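Side-chain contacts in ribose-5-phosphate isomerase RpiB (Thermotoga maritima, PDB 1O1X), which probably catalyses the interconversion of ribose 5-phosphate and ribulose 5-phosphate, as a sugar-phosphate isomerase of the LacAB/RpiB family: residues His145-Arg148 with Ile149-Asp153; Ala22-Glu25 with Leu26-Val30; Ala125-Ala128 with Phe129-Val132. All coordinates share one frame; numbering follows the deposited sequence.

How the contacts relate
Each of the three contacts is local, made where side chains one helical turn apart meet, so none closes a long loop; they follow one another along the chain without nesting or crossing. Contact 2 comes first, in the opening turns of helix 24-36, which carries the chain from strand 14-18 to strand 40-43 of the parallel sheet. Contact 3 follows in helix 125-137 and lies against contact 2, their centres about 12 Å apart, with Leu26 on Ala125 and Ala128. Contact 1 comes last, in helix 145-152, across the chain's centre from contact 2 and about 32 Å from it between centres, facing the second subunit.

Contact 1: His145-Arg148 with Ile149-Asp153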
loop_
_atom_site.group_PDB
_atom_site.type_symbol
_atom_site.label_atom_id
_atom_site.label_comp_id
_atom_site.label_asym_id
_atom_site.label_seq_id
_atom_site.Cartn_x
_atom_site.Cartn_y
_atom_site.Cartn_z
ATOM N N HIS A 145 -13.755 -18.460 12.671
ATOM C CA HIS A 145 -13.298 -17.122 13.092
ATOM C C HIS A 145 -13.900 -16.774 14.431
ATOM O O HIS A 145 -13.300 -16.008 15.157
ATOM C CB HIS A 145 -13.669 -16.056 12.063
ATOM C CG HIS A 145 -13.209 -16.391 10.689
ATOM N ND1 HIS A 145 -11.874 -16.409 10.340
ATOM C CD2 HIS A 145 -13.899 -16.794 9.594
ATOM C CE1 HIS A 145 -11.773 -16.799 9.077
ATOM N NE2 HIS A 145 -12.984 -17.024 8.597
ATOM N N GLU A 146 -15.081 -17.323 14.757
ATOM C CA GLU A 146 -15.816 -16.912 15.967
ATOM C C GLU A 146 -15.009 -17.196 17.244
ATOM O O GLU A 146 -14.920 -16.318 18.122
ATOM C CB GLU A 146 -17.201 -17.575 16.046
ATOM C CG GLU A 146 -18.030 -17.274 17.303
ATOM C CD GLU A 146 -18.368 -15.793 17.487
ATOM O OE1 GLU A 146 -18.345 -15.040 16.496
ATOM O OE2 GLU A 146 -18.621 -15.368 18.637
ATOM N N ARG A 147 -14.398 -18.380 17.320
ATOM C CA ARG A 147 -13.537 -18.732 18.449
ATOM C C ARG A 147 -12.419 -17.697 18.668
ATOM O O ARG A 147 -12.086 -17.346 19.803
ATOM C CB ARG A 147 -12.929 -20.106 18.262
ATOM C CG ARG A 147 -12.050 -20.546 19.430
ATOM C CD ARG A 147 -11.501 -21.934 19.254
ATOM N NE ARG A 147 -12.599 -22.883 19.309
ATOM C CZ ARG A 147 -12.511 -24.154 18.942
ATOM N NH1 ARG A 147 -11.362 -24.668 18.534
ATOM N NH2 ARG A 147 -13.587 -24.916 18.972
ATOM N N ARG A 148 -11.838 -17.245 17.570
ATOM C CA ARG A 148 -10.710 -16.309 17.630
ATOM C C ARG A 148 -11.146 -14.967 18.146
ATOM O O ARG A 148 -10.481 -14.411 19.004
ATOM C CB ARG A 148 -10.051 -16.154 16.266
ATOM C CG ARG A 148 -9.407 -17.443 15.862
ATOM C CD ARG A 148 -9.138 -17.546 14.412
ATOM N NE ARG A 148 -8.647 -18.883 14.067
ATOM C CZ ARG A 148 -8.709 -19.377 12.861
ATOM N NH1 ARG A 148 -9.230 -18.655 11.879
ATOM N NH2 ARG A 148 -8.265 -20.599 12.632
ATOM N N ILE A 149 -12.283 -14.480 17.667
ATOM C CA ILE A 149 -12.811 -13.204 18.140
ATOM C C ILE A 149 -13.200 -13.234 19.624
ATOM O O ILE A 149 -12.996 -12.234 20.372
ATOM C CB ILE A 149 -13.837 -12.518 17.198
ATOM C CG1 ILE A 149 -15.157 -13.216 17.117
ATOM C CG2 ILE A 149 -13.242 -12.269 15.788
ATOM C CD1 ILE A 149 -16.145 -12.373 16.358
ATOM N N ARG A 150 -13.753 -14.354 20.073
ATOM C CA ARG A 150 -14.014 -14.540 21.509
ATOM C C ARG A 150 -12.721 -14.579 22.360
ATOM O O ARG A 150 -12.630 -13.932 23.422
ATOM C CB ARG A 150 -14.815 -15.826 21.715
ATOM C CG ARG A 150 -16.217 -15.746 21.158
ATOM C CD ARG A 150 -16.962 -17.009 21.476
ATOM N NE ARG A 150 -18.290 -17.050 20.888
ATOM C CZ ARG A 150 -19.269 -17.840 21.304
ATOM N NH1 ARG A 150 -19.101 -18.679 22.318
ATOM N NH2 ARG A 150 -20.435 -17.766 20.699
ATOM N N LYS A 151 -11.702 -15.270 21.849
ATOM C CA LYS A 151 -10.391 -15.334 22.507
ATOM C C LYS A 151 -9.741 -13.949 22.680
ATOM O O LYS A 151 -9.041 -13.720 23.675
ATOM C CB LYS A 151 -9.441 -16.303 21.782
ATOM C CG LYS A 151 -9.681 -17.762 22.089
ATOM C CD LYS A 151 -8.674 -18.687 21.400
ATOM C CE LYS A 151 -8.826 -20.120 21.830
ATOM N NZ LYS A 151 -7.790 -20.977 21.181
ATOM N N ILE A 152 -9.988 -13.030 21.758
ATOM C CA ILE A 152 -9.447 -11.656 21.899
ATOM C C ILE A 152 -9.871 -11.062 23.261
ATOM O O ILE A 152 -9.095 -10.366 23.926
ATOM C CB ILE A 152 -9.950 -10.748 20.758
ATOM C CG1 ILE A 152 -9.331 -11.177 19.428
ATOM C CG2 ILE A 152 -9.647 -9.285 21.051
ATOM C CD1 ILE A 152 -9.987 -10.538 18.265
ATOM N N ASP A 153 -11.114 -11.356 23.661
ATOM C CA ASP A 153 -11.725 -10.778 24.860
ATOM C C ASP A 153 -11.571 -11.622 26.089
ATOM O O ASP A 153 -12.098 -11.251 27.147
ATOM C CB ASP A 153 -13.211 -10.477 24.616
ATOM C CG ASP A 153 -13.407 -9.279 23.710
ATOM O OD1 ASP A 153 -12.553 -8.395 23.774
ATOM O OD2 ASP A 153 -14.384 -9.124 22.956
#
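Ile149 and Glu146, an i to i+3 pair in the short C-terminal helix 145-152, meet through the CG1 branch and the carboxylate; Ile149 is deposited in two conformers, so this approach, seen in the conformer described, is tentative. The same isoleucine rests on Phe140 and Asn112. At Arg150 the contact becomes an i to i+4 salt bridge: NE donates to Glu146 OE2 at 2.8 Å, the N-H almost straight at 173°. With its CG anti to the backbone N (chi1 177°) and a bend at chi2, Glu146 sends its carboxylate along the helix to this partner. The carboxylate and guanidinium planes stand 87° apart, OE2 offering its anti lone pair to the guanidinium edge. This pair lies apart from the side where Arg148 and Lys151 meet the second subunit. Lys151 runs alongside Arg147, also i to i+4, with CE 4.0 Å from Arg147 CG, while its NZ forms salt bridges with Asp53 and Asp56 of the second subunit. Arg148, predicted to bind the sugar phosphate, likewise pairs through NE with Asp53 of that subunit. Ile152 donates its backbone N-H to Arg148 O (3.1 Å), and CG1 of Ile152 lies 3.5 Å from the same oxygen.

Contact 2: Ala22-Glu25 with Leu26-Val30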
loop_
_atom_site.group_PDB
_atom_site.type_symbol
_atom_site.label_atom_id
_atom_site.label_comp_id
_atom_site.label_asym_id
_atom_site.label_seq_id
_atom_site.Cartn_x
_atom_site.Cartn_y
_atom_site.Cartn_z
ATOM N N ALA A 22 -5.241 15.956 12.667
ATOM C CA ALA A 22 -4.452 15.526 11.498
ATOM C C ALA A 22 -5.332 14.848 10.408
ATOM O O ALA A 22 -5.049 14.977 9.227
ATOM C CB ALA A 22 -3.377 14.565 11.899
ATOM N N ALA A 23 -6.395 14.174 10.810
ATOM C CA ALA A 23 -7.256 13.509 9.849
ATOM C C ALA A 23 -8.614 14.192 9.726
ATOM O O ALA A 23 -9.511 13.597 9.156
ATOM C CB ALA A 23 -7.440 12.047 10.219
ATOM N N PHE A 24 -8.731 15.440 10.203
ATOM C CA PHE A 24 -9.985 16.184 10.135
ATOM C C PHE A 24 -10.513 16.290 8.701
ATOM O O PHE A 24 -11.699 16.145 8.452
ATOM C CB PHE A 24 -9.826 17.616 10.725
ATOM C CG PHE A 24 -11.074 18.491 10.593
ATOM C CD1 PHE A 24 -12.185 18.272 11.390
ATOM C CD2 PHE A 24 -11.131 19.514 9.674
ATOM C CE1 PHE A 24 -13.324 19.050 11.249
ATOM C CE2 PHE A 24 -12.261 20.285 9.550
ATOM C CZ PHE A 24 -13.357 20.041 10.332
ATOM N N GLU A 25 -9.645 16.599 7.753
ATOM C CA GLU A 25 -10.083 16.808 6.381
ATOM C C GLU A 25 -10.692 15.564 5.781
ATOM O O GLU A 25 -11.777 15.618 5.183
ATOM C CB GLU A 25 -8.925 17.290 5.536
ATOM C CG GLU A 25 -9.276 17.621 4.095
ATOM C CD GLU A 25 -8.004 17.868 3.272
ATOM O OE1 GLU A 25 -7.269 18.813 3.603
ATOM O OE2 GLU A 25 -7.711 17.046 2.358
ATOM N N LEU A 26 -10.043 14.428 5.977
ATOM C CA LEU A 26 -10.558 13.188 5.423
ATOM C C LEU A 26 -11.834 12.798 6.173
ATOM O O LEU A 26 -12.755 12.270 5.570
ATOM C CB LEU A 26 -9.531 12.074 5.443
ATOM C CG LEU A 26 -9.977 10.747 4.811
ATOM C CD1 LEU A 26 -10.343 10.885 3.375
ATOM C CD2 LEU A 26 -8.945 9.669 4.964
ATOM N N LYS A 27 -11.868 13.032 7.490
ATOM C CA LYS A 27 -13.041 12.704 8.309
ATOM C C LYS A 27 -14.275 13.430 7.747
ATOM O O LYS A 27 -15.317 12.858 7.601
ATOM C CB LYS A 27 -12.804 13.087 9.775
ATOM C CG LYS A 27 -13.960 12.725 10.730
ATOM C CD LYS A 27 -14.940 13.823 10.999
ATOM C CE LYS A 27 -14.399 14.801 12.048
ATOM N NZ LYS A 27 -15.314 15.982 12.198
ATOM N N GLU A 28 -14.126 14.714 7.457
ATOM C CA GLU A 28 -15.169 15.513 6.860
ATOM C C GLU A 28 -15.634 14.978 5.501
ATOM O O GLU A 28 -16.838 14.909 5.232
ATOM C CB GLU A 28 -14.683 16.959 6.729
ATOM C CG GLU A 28 -14.500 17.667 8.081
ATOM C CD GLU A 28 -15.833 17.893 8.788
ATOM O OE1 GLU A 28 -16.643 18.681 8.262
ATOM O OE2 GLU A 28 -16.086 17.251 9.843
ATOM N N LYS A 29 -14.686 14.595 4.641
ATOM C CA LYS A 29 -15.026 14.032 3.345
ATOM C C LYS A 29 -15.770 12.702 3.470
ATOM O O LYS A 29 -16.742 12.477 2.790
ATOM C CB LYS A 29 -13.766 13.879 2.508
ATOM C CG LYS A 29 -13.201 15.227 2.078
ATOM C CD LYS A 29 -11.901 15.071 1.358
ATOM C CE LYS A 29 -11.489 16.406 0.728
ATOM N NZ LYS A 29 -10.051 16.352 0.330
ATOM N N VAL A 30 -15.344 11.858 4.376
ATOM C CA VAL A 30 -15.991 10.569 4.619
ATOM C C VAL A 30 -17.394 10.756 5.188
ATOM O O VAL A 30 -18.356 10.114 4.766
ATOM C CB VAL A 30 -15.125 9.671 5.513
ATOM C CG1 VAL A 30 -15.903 8.477 5.998
ATOM C CG2 VAL A 30 -13.874 9.195 4.725
HETATM O O HOH W 1 -7.068 14.354 6.571
#
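Ala23 accepts the first backbone bond of this turn: its O takes the N-H of Lys27 at 2.9 Å, as expected of a residue at the N-cap, while the neighbouring amide of Leu26 is met by a water, its N giving a bond of 3.0 Å to a molecule that is joined only weakly to Ala22 O. Phe24 carries the main side-chain contact. Its CG stands anti to the backbone N (chi1 176°), which lays the ring beside the chain of Glu28, and CG of Glu28 sits over one face in a CH-pi contact, 3.7 Å from the ring centroid and 19° off the normal. The Glu28 carboxylate continues over the rim almost parallel to the ring, the two planes 11° apart, with OE2 3.6 Å from Phe24 CE1. This is the start of helix 24-36, the crossover helix of the beta-alpha-beta unit between strands 14-18 and 40-43, and strand 40-43 supplies Asp43. Lys27, doubly bent, brings NZ to 3.8 Å from Phe24 CE1, obliquely to the ring; the same NZ makes a 2.8 Å salt bridge with Glu28 OE2 and another with Asp43, and also bonds to the O of Thr46. Three oxygens thus hold one ammonium, whose charge probably eases the closeness of the Glu28 and Asp43 carboxylates. Glu25 lies alongside Lys29 on another face of the helix, both chains extended and pointing the same way, and Lys29 NZ forms a salt bridge with Glu25 OE2 at 3.2 Å, coming from above the carboxylate plane.

Contact 3: Ala125-Ala128 with Phe129-Val132; sequences AELA and FWIV
Trp130 and Glu126 meet where one turn of helix 125-137 stacks on the next. Glu126 is deposited in two conformers and gives the looser side of the contact, so the details of its side chain hold only for the conformer described: there CG lies 3.4 Å from Trp130 CZ2, and the carboxylate follows the indole obliquely, the planes 32° apart. Over one face of the indole, Glu126 O stands 3.4 Å from the ring plane while accepting the backbone N-H of Trp130. Leu127 adds CD1, which approaches Trp130 CE3 at 3.7 Å, the two side chains crossing at about a right angle.

The tighter part rests on the buried residues Leu127, Ala128, Ile131 and Val132. Leu127 CG meets Ile131 CD1 at 4.0 Å, while Val132 CG2 touches Ala128 O at 3.2 Å. Separately, Phe129 illustrates how an aromatic can fold back on its own helix: with CG anti to the carbonyl carbon (chi1 -59°), its ring lies over Ala125 O, which stands 3.2 Å above one face, and CZ comes to 4.2 Å from Ala125 CB. The small side chains of Ala125 and Ala128 probably let Leu26 of helix 24-36 approach closely.

Replacing Trp130 with an alanine would probably leave Leu127 CD1 and the chain of Glu126 without their common aromatic surface, and would deprive Arg105 of the fourth subunit of its cation-pi partner.

Around this turn, helix 24-36 packs Leu34 on Val132, and its Tyr33 stacks on Phe129; helix 101-109 sets Pro101 against Leu127, Trp130 and Ile131, and strand 115-117 meets it through Leu116, which touches both Ile131 and Val132.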
loop_
_atom_site.group_PDB
_atom_site.type_symbol
_atom_site.label_atom_id
_atom_site.label_comp_id
_atom_site.label_asym_id
_atom_site.label_seq_id
_atom_site.Cartn_x
_atom_site.Cartn_y
_atom_site.Cartn_z
ATOM N N ALA A 125 -9.048 10.299 -0.599
ATOM C CA ALA A 125 -10.444 10.251 -0.301
ATOM C C ALA A 125 -11.198 9.206 -1.102
ATOM O O ALA A 125 -11.998 8.465 -0.539
ATOM C CB ALA A 125 -11.011 11.597 -0.533
ATOM N N GLU A 126 -10.965 9.104 -2.400
ATOM C CA GLU A 126 -11.731 8.143 -3.185
ATOM C C GLU A 126 -11.378 6.689 -2.767
ATOM O O GLU A 126 -12.261 5.831 -2.656
ATOM C CB GLU A 126 -11.543 8.363 -4.684
ATOM C CG GLU A 126 -11.925 7.164 -5.550
ATOM C CD GLU A 126 -13.181 7.326 -6.402
ATOM O OE1 GLU A 126 -14.305 7.252 -5.831
ATOM O OE2 GLU A 126 -13.036 7.426 -7.667
ATOM N N LEU A 127 -10.114 6.432 -2.462
ATOM C CA LEU A 127 -9.757 5.125 -1.899
ATOM C C LEU A 127 -10.443 4.867 -0.566
ATOM O O LEU A 127 -10.923 3.745 -0.307
ATOM C CB LEU A 127 -8.249 4.978 -1.767
ATOM C CG LEU A 127 -7.708 3.678 -1.163
ATOM C CD1 LEU A 127 -8.147 2.515 -2.015
ATOM C CD2 LEU A 127 -6.180 3.701 -1.069
ATOM N N ALA A 128 -10.442 5.869 0.310
ATOM C CA ALA A 128 -11.161 5.794 1.599
ATOM C C ALA A 128 -12.633 5.439 1.389
ATOM O O ALA A 128 -13.178 4.638 2.108
ATOM C CB ALA A 128 -11.064 7.136 2.334
ATOM N N PHE A 129 -13.283 6.063 0.420
ATOM C CA PHE A 129 -14.691 5.774 0.123
ATOM C C PHE A 129 -14.912 4.301 -0.282
ATOM O O PHE A 129 -15.883 3.676 0.176
ATOM C CB PHE A 129 -15.266 6.690 -0.989
ATOM C CG PHE A 129 -15.219 8.188 -0.694
ATOM C CD1 PHE A 129 -15.038 8.707 0.602
ATOM C CD2 PHE A 129 -15.364 9.085 -1.752
ATOM C CE1 PHE A 129 -14.973 10.071 0.807
ATOM C CE2 PHE A 129 -15.317 10.466 -1.540
ATOM C CZ PHE A 129 -15.125 10.953 -0.286
ATOM N N TRP A 130 -14.022 3.750 -1.117
ATOM C CA TRP A 130 -14.093 2.349 -1.475
ATOM C C TRP A 130 -13.902 1.439 -0.272
ATOM O O TRP A 130 -14.570 0.392 -0.173
ATOM C CB TRP A 130 -13.048 1.922 -2.516
ATOM C CG TRP A 130 -13.067 2.677 -3.787
ATOM C CD1 TRP A 130 -14.084 3.406 -4.314
ATOM C CD2 TRP A 130 -11.966 2.785 -4.706
ATOM N NE1 TRP A 130 -13.658 4.006 -5.481
ATOM C CE2 TRP A 130 -12.360 3.649 -5.731
ATOM C CE3 TRP A 130 -10.667 2.288 -4.714
ATOM C CZ2 TRP A 130 -11.507 4.002 -6.787
ATOM C CZ3 TRP A 130 -9.824 2.613 -5.767
ATOM C CH2 TRP A 130 -10.244 3.473 -6.779
ATOM N N ILE A 131 -12.992 1.813 0.625
ATOM C CA ILE A 131 -12.745 1.029 1.839
ATOM C C ILE A 131 -13.993 1.044 2.716
ATOM O O ILE A 131 -14.431 -0.012 3.215
ATOM C CB ILE A 131 -11.487 1.536 2.608
ATOM C CG1 ILE A 131 -10.211 1.326 1.769
ATOM C CG2 ILE A 131 -11.320 0.858 3.959
ATOM C CD1 ILE A 131 -9.013 2.096 2.296
ATOM N N VAL A 132 -14.580 2.218 2.877
ATOM C CA VAL A 132 -15.805 2.392 3.668
ATOM C C VAL A 132 -16.958 1.557 3.091
ATOM O O VAL A 132 -17.644 0.867 3.838
ATOM C CB VAL A 132 -16.205 3.887 3.763
ATOM C CG1 VAL A 132 -17.638 4.056 4.297
ATOM C CG2 VAL A 132 -15.225 4.666 4.626
#